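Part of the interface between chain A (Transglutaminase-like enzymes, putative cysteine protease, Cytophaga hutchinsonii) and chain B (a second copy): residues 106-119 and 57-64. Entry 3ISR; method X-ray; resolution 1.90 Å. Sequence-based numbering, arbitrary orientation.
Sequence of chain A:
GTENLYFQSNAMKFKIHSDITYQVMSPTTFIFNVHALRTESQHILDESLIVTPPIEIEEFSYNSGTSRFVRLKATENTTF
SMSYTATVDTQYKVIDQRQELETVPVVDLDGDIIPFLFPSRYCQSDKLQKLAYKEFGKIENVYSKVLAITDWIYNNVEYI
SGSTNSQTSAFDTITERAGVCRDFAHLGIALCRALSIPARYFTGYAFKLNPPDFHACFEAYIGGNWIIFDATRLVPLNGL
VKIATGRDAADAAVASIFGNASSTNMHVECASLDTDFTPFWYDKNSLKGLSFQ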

# COMPACT_ATOMS: atom_id res chain seq x y z
N VAL A 106 8.23 -26.04 15.50
CA VAL A 106 8.38 -24.75 16.18
C VAL A 106 8.67 -24.95 17.67
O VAL A 106 9.46 -24.21 18.25
N VAL A 107 8.04 -25.97 18.29
CA VAL A 107 8.35 -26.30 19.70
C VAL A 107 9.80 -26.76 19.94
O VAL A 107 10.32 -26.62 21.05
N ASP A 108 10.45 -27.31 18.92
CA ASP A 108 11.82 -27.81 19.10
C ASP A 108 12.92 -26.81 18.73
O ASP A 108 14.08 -27.04 19.05
N LEU A 109 12.55 -25.73 18.05
CA LEU A 109 13.52 -24.72 17.64
C LEU A 109 14.13 -23.98 18.83
O LEU A 109 13.41 -23.59 19.76
N ASP A 110 15.44 -23.76 18.77
CA ASP A 110 16.13 -22.93 19.75
C ASP A 110 15.55 -21.53 19.77
O ASP A 110 15.12 -21.00 18.72
N GLY A 111 15.55 -20.92 20.95
CA GLY A 111 15.02 -19.57 21.13
C GLY A 111 15.61 -18.54 20.19
O GLY A 111 14.91 -17.62 19.79
N ASP A 112 16.89 -18.69 19.84
CA ASP A 112 17.56 -17.74 18.92
C ASP A 112 17.23 -17.92 17.43
O ASP A 112 17.59 -17.08 16.62
N ILE A 113 16.56 -19.02 17.08
CA ILE A 113 16.07 -19.24 15.70
C ILE A 113 14.67 -18.61 15.52
O ILE A 113 14.30 -18.17 14.43
N ILE A 114 13.86 -18.66 16.57
CA ILE A 114 12.45 -18.23 16.52
C ILE A 114 12.20 -16.84 15.92
O ILE A 114 11.25 -16.67 15.14
N PRO A 115 13.04 -15.84 16.25
CA PRO A 115 12.78 -14.53 15.69
C PRO A 115 12.75 -14.54 14.15
O PRO A 115 12.10 -13.68 13.57
N PHE A 116 13.44 -15.49 13.52
CA PHE A 116 13.51 -15.53 12.05
C PHE A 116 12.30 -16.18 11.41
O PHE A 116 12.25 -16.33 10.21
N LEU A 117 11.29 -16.51 12.23
CA LEU A 117 9.99 -16.88 11.71
C LEU A 117 9.08 -15.67 11.49
O LEU A 117 8.03 -15.78 10.83
N PHE A 118 9.44 -14.51 12.06
CA PHE A 118 8.51 -13.37 12.10
C PHE A 118 8.70 -12.34 10.99
O PHE A 118 9.81 -12.18 10.45
N PRO A 119 7.63 -11.63 10.64
CA PRO A 119 7.73 -10.58 9.62
C PRO A 119 8.72 -9.52 10.07
O PRO A 119 8.88 -9.28 11.28
N ILE B 57 4.41 -27.43 28.67
CA ILE B 57 4.69 -26.03 28.34
C ILE B 57 6.15 -25.68 28.66
O ILE B 57 6.69 -26.15 29.65
N GLU B 58 6.79 -24.90 27.79
CA GLU B 58 8.19 -24.50 27.98
C GLU B 58 8.35 -22.99 27.88
O GLU B 58 7.79 -22.36 26.98
N GLU B 59 9.09 -22.41 28.83
CA GLU B 59 9.43 -20.99 28.80
C GLU B 59 10.78 -20.78 28.13
O GLU B 59 11.72 -21.53 28.38
N PHE B 60 10.88 -19.77 27.27
CA PHE B 60 12.17 -19.39 26.66
C PHE B 60 12.22 -17.87 26.44
O PHE B 60 11.20 -17.19 26.53
N SER B 61 13.41 -17.36 26.14
CA SER B 61 13.57 -15.96 25.76
C SER B 61 14.48 -15.88 24.56
O SER B 61 15.26 -16.80 24.30
N TYR B 62 14.39 -14.77 23.81
CA TYR B 62 15.41 -14.48 22.80
C TYR B 62 16.72 -14.13 23.52
O TYR B 62 16.72 -13.91 24.73
N ASN B 63 17.82 -14.06 22.78
CA ASN B 63 19.10 -13.60 23.31
C ASN B 63 19.00 -12.24 24.02
O ASN B 63 19.66 -12.02 25.03
N SER B 64 18.15 -11.36 23.48
CA SER B 64 17.95 -10.00 24.03
C SER B 64 17.37 -10.01 25.45
O SER B 64 17.67 -9.12 26.26

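Packing of A:Val106–A:Pro119 against B:Ile57–B:Ser64, a small contact (353 Å² buried, both sides summed) held by shape rather than by direct hydrogen bonds, of which there are none between the two stretches. The stretches run closest at A:Gly111 and B:Tyr62, whose CA atoms lie 5.4 Å apart; near A:Val107 and B:Glu58 the CA separation widens to 8.5 Å, and a water lies between A:Val107 O and B:Glu58 OE1.

The main bump is B:Tyr62, which has the largest covered area of any residue here. Its CA-to-CB bond points sideways, but with chi1 m (-61°) and chi2 at -18° the end of the side chain comes nearer to chain A and lies in a hollow lined by A:Gly111, A:Ile114, A:Pro115 and A:Phe118. A:Pro115, its ring C-gamma exo, sets CG over one face of the tyrosine, 3.5 Å from the centroid of the B:Tyr62 ring and only 6° off the normal, a CH-pi contact. A:Ile114 CG2 meets the same ring at its edge, 3.8 Å from B:Tyr62 CE1. At the tip of the ring, B:Tyr62 OH lies 3.5 Å from A:Phe118 CE2; A:Phe118 (chi1 m) points toward chain B. A:Gly111 O approaches the ring obliquely, 3.5 Å from B:Tyr62 CD1.

B:Phe60 is the second bump. It points toward chain A with chi1 p (72°), and its ring fits against A:Gly111 and A:Ile114: B:Phe60 CD2 is 3.8 Å from A:Gly111 CA, and B:Phe60 CE2 is 4.1 Å from A:Ile114 CG1. A:Ile114, m at both chi1 and chi2, points toward chain B and thus touches both aromatic residues. The bare CA of A:Gly111 matters to this fit. A CB there would point toward chain B, only 2.9 Å from B:Ser61 O, a clash, and a tight 3.4 Å from B:Phe60 CD2. The CA-to-CB bond of B:Ser61 points away.

At one margin, B:Asn63 (chi1 m) brings its amide end nearer, with B:Asn63 OD1 3.4 Å from A:Asp112 CB, while the p rotamer of A:Asp112 leads its carboxylate away. At the other, B:Glu58 points toward chain A with chi1 and chi2 both t, yet B:Glu58 OE1 stops 4.0 Å from A:Val107 O. Water 1 bridges these two acceptors, donating to A:Val107 O at 2.9 Å and to B:Glu58 OE1 at a short 2.4 Å. The A:Val107 side chain (chi1 m) lies sideways; the link is made by its backbone carbonyl.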

# COMPACT_ATOMS: atom_id res chain seq x y z
CB VAL A 106 7.16 -23.82 15.94
CG1 VAL A 106 7.21 -22.58 16.83
CG2 VAL A 106 7.08 -23.41 14.46
CB VAL A 107 7.36 -27.38 20.32
CG1 VAL A 107 5.96 -26.82 20.43
CG2 VAL A 107 7.36 -28.69 19.52
CB ASP A 108 12.02 -29.12 18.36
CG ASP A 108 11.36 -30.29 19.07
OD1 ASP A 108 11.24 -30.27 20.32
OD2 ASP A 108 10.97 -31.25 18.37
CB LEU A 109 12.87 -23.69 16.70
CG LEU A 109 12.46 -24.11 15.29
CD1 LEU A 109 11.67 -22.99 14.58
CD2 LEU A 109 13.71 -24.47 14.49
CB ASP A 110 17.63 -22.84 19.41
CG ASP A 110 18.38 -24.17 19.59
OD1 ASP A 110 17.85 -25.10 20.25
OD2 ASP A 110 19.52 -24.29 19.07
CB ASP A 112 19.08 -17.76 19.10
CG ASP A 112 19.71 -19.03 18.56
OD1 ASP A 112 19.18 -20.12 18.86
OD2 ASP A 112 20.71 -18.94 17.81
CB ILE A 113 15.97 -20.74 15.33
CG1 ILE A 113 17.28 -21.52 15.59
CG2 ILE A 113 15.50 -20.91 13.86
CD1 ILE A 113 18.51 -20.96 14.88
CB ILE A 114 11.81 -18.32 17.95
CG1 ILE A 114 11.79 -19.76 18.45
CG2 ILE A 114 10.44 -17.66 17.97
CD1 ILE A 114 10.85 -20.68 17.65
CB PRO A 115 13.98 -13.70 16.17
CG PRO A 115 14.39 -14.37 17.44
CD PRO A 115 14.19 -15.82 17.18
CB PHE A 116 14.85 -16.14 11.59
CG PHE A 116 16.01 -15.39 12.13
CD1 PHE A 116 16.43 -14.22 11.51
CD2 PHE A 116 16.66 -15.81 13.29
CE1 PHE A 116 17.50 -13.48 12.02
CE2 PHE A 116 17.75 -15.07 13.82
CZ PHE A 116 18.16 -13.90 13.17
CB LEU A 117 9.28 -17.83 12.68
CG LEU A 117 9.86 -19.24 12.64
CD1 LEU A 117 9.41 -20.01 13.86
CD2 LEU A 117 9.46 -19.93 11.33
CB PHE A 118 8.55 -12.70 13.49
CG PHE A 118 7.95 -13.57 14.57
CD1 PHE A 118 6.59 -13.53 14.85
CD2 PHE A 118 8.75 -14.47 15.26
CE1 PHE A 118 6.04 -14.36 15.84
CE2 PHE A 118 8.22 -15.30 16.23
CZ PHE A 118 6.86 -15.25 16.52
CB PRO A 119 6.32 -9.98 9.57
CG PRO A 119 5.42 -10.93 10.30
CD PRO A 119 6.29 -11.68 11.27
CB ILE B 57 3.65 -25.09 29.02
CG1 ILE B 57 3.84 -23.64 28.56
CG2 ILE B 57 3.68 -25.22 30.54
CD1 ILE B 57 2.55 -22.85 28.56
CB GLU B 58 9.09 -25.17 26.92
CG GLU B 58 10.61 -24.93 27.12
CD GLU B 58 11.44 -25.02 25.84
OE1 GLU B 58 10.90 -25.35 24.76
OE2 GLU B 58 12.65 -24.75 25.91
CB GLU B 59 9.48 -20.38 30.21
CG GLU B 59 9.82 -18.86 30.18
CD GLU B 59 9.99 -18.23 31.56
OE1 GLU B 59 9.37 -18.73 32.53
OE2 GLU B 59 10.73 -17.21 31.67
CB PHE B 60 12.40 -20.14 25.34
CG PHE B 60 11.51 -19.67 24.20
CD1 PHE B 60 10.22 -20.18 24.04
CD2 PHE B 60 11.98 -18.73 23.27
CE1 PHE B 60 9.40 -19.76 22.99
CE2 PHE B 60 11.17 -18.30 22.22
CZ PHE B 60 9.89 -18.81 22.07
CB SER B 61 14.15 -15.14 26.92
OG SER B 61 13.21 -14.99 27.99
CB TYR B 62 14.99 -13.31 21.90
CG TYR B 62 13.72 -13.49 21.10
CD1 TYR B 62 13.18 -14.76 20.88
CD2 TYR B 62 13.09 -12.39 20.52
CE1 TYR B 62 12.01 -14.92 20.14
CE2 TYR B 62 11.93 -12.54 19.76
CZ TYR B 62 11.40 -13.82 19.58
OH TYR B 62 10.25 -13.98 18.82
CB ASN B 63 20.14 -13.53 22.19
CG ASN B 63 20.32 -14.86 21.46
OD1 ASN B 63 19.76 -15.90 21.86
ND2 ASN B 63 21.10 -14.84 20.38
CB SER B 64 17.05 -9.17 23.10
OG SER B 64 15.71 -9.70 23.04
O HOH W 1 9.03 -26.44 23.63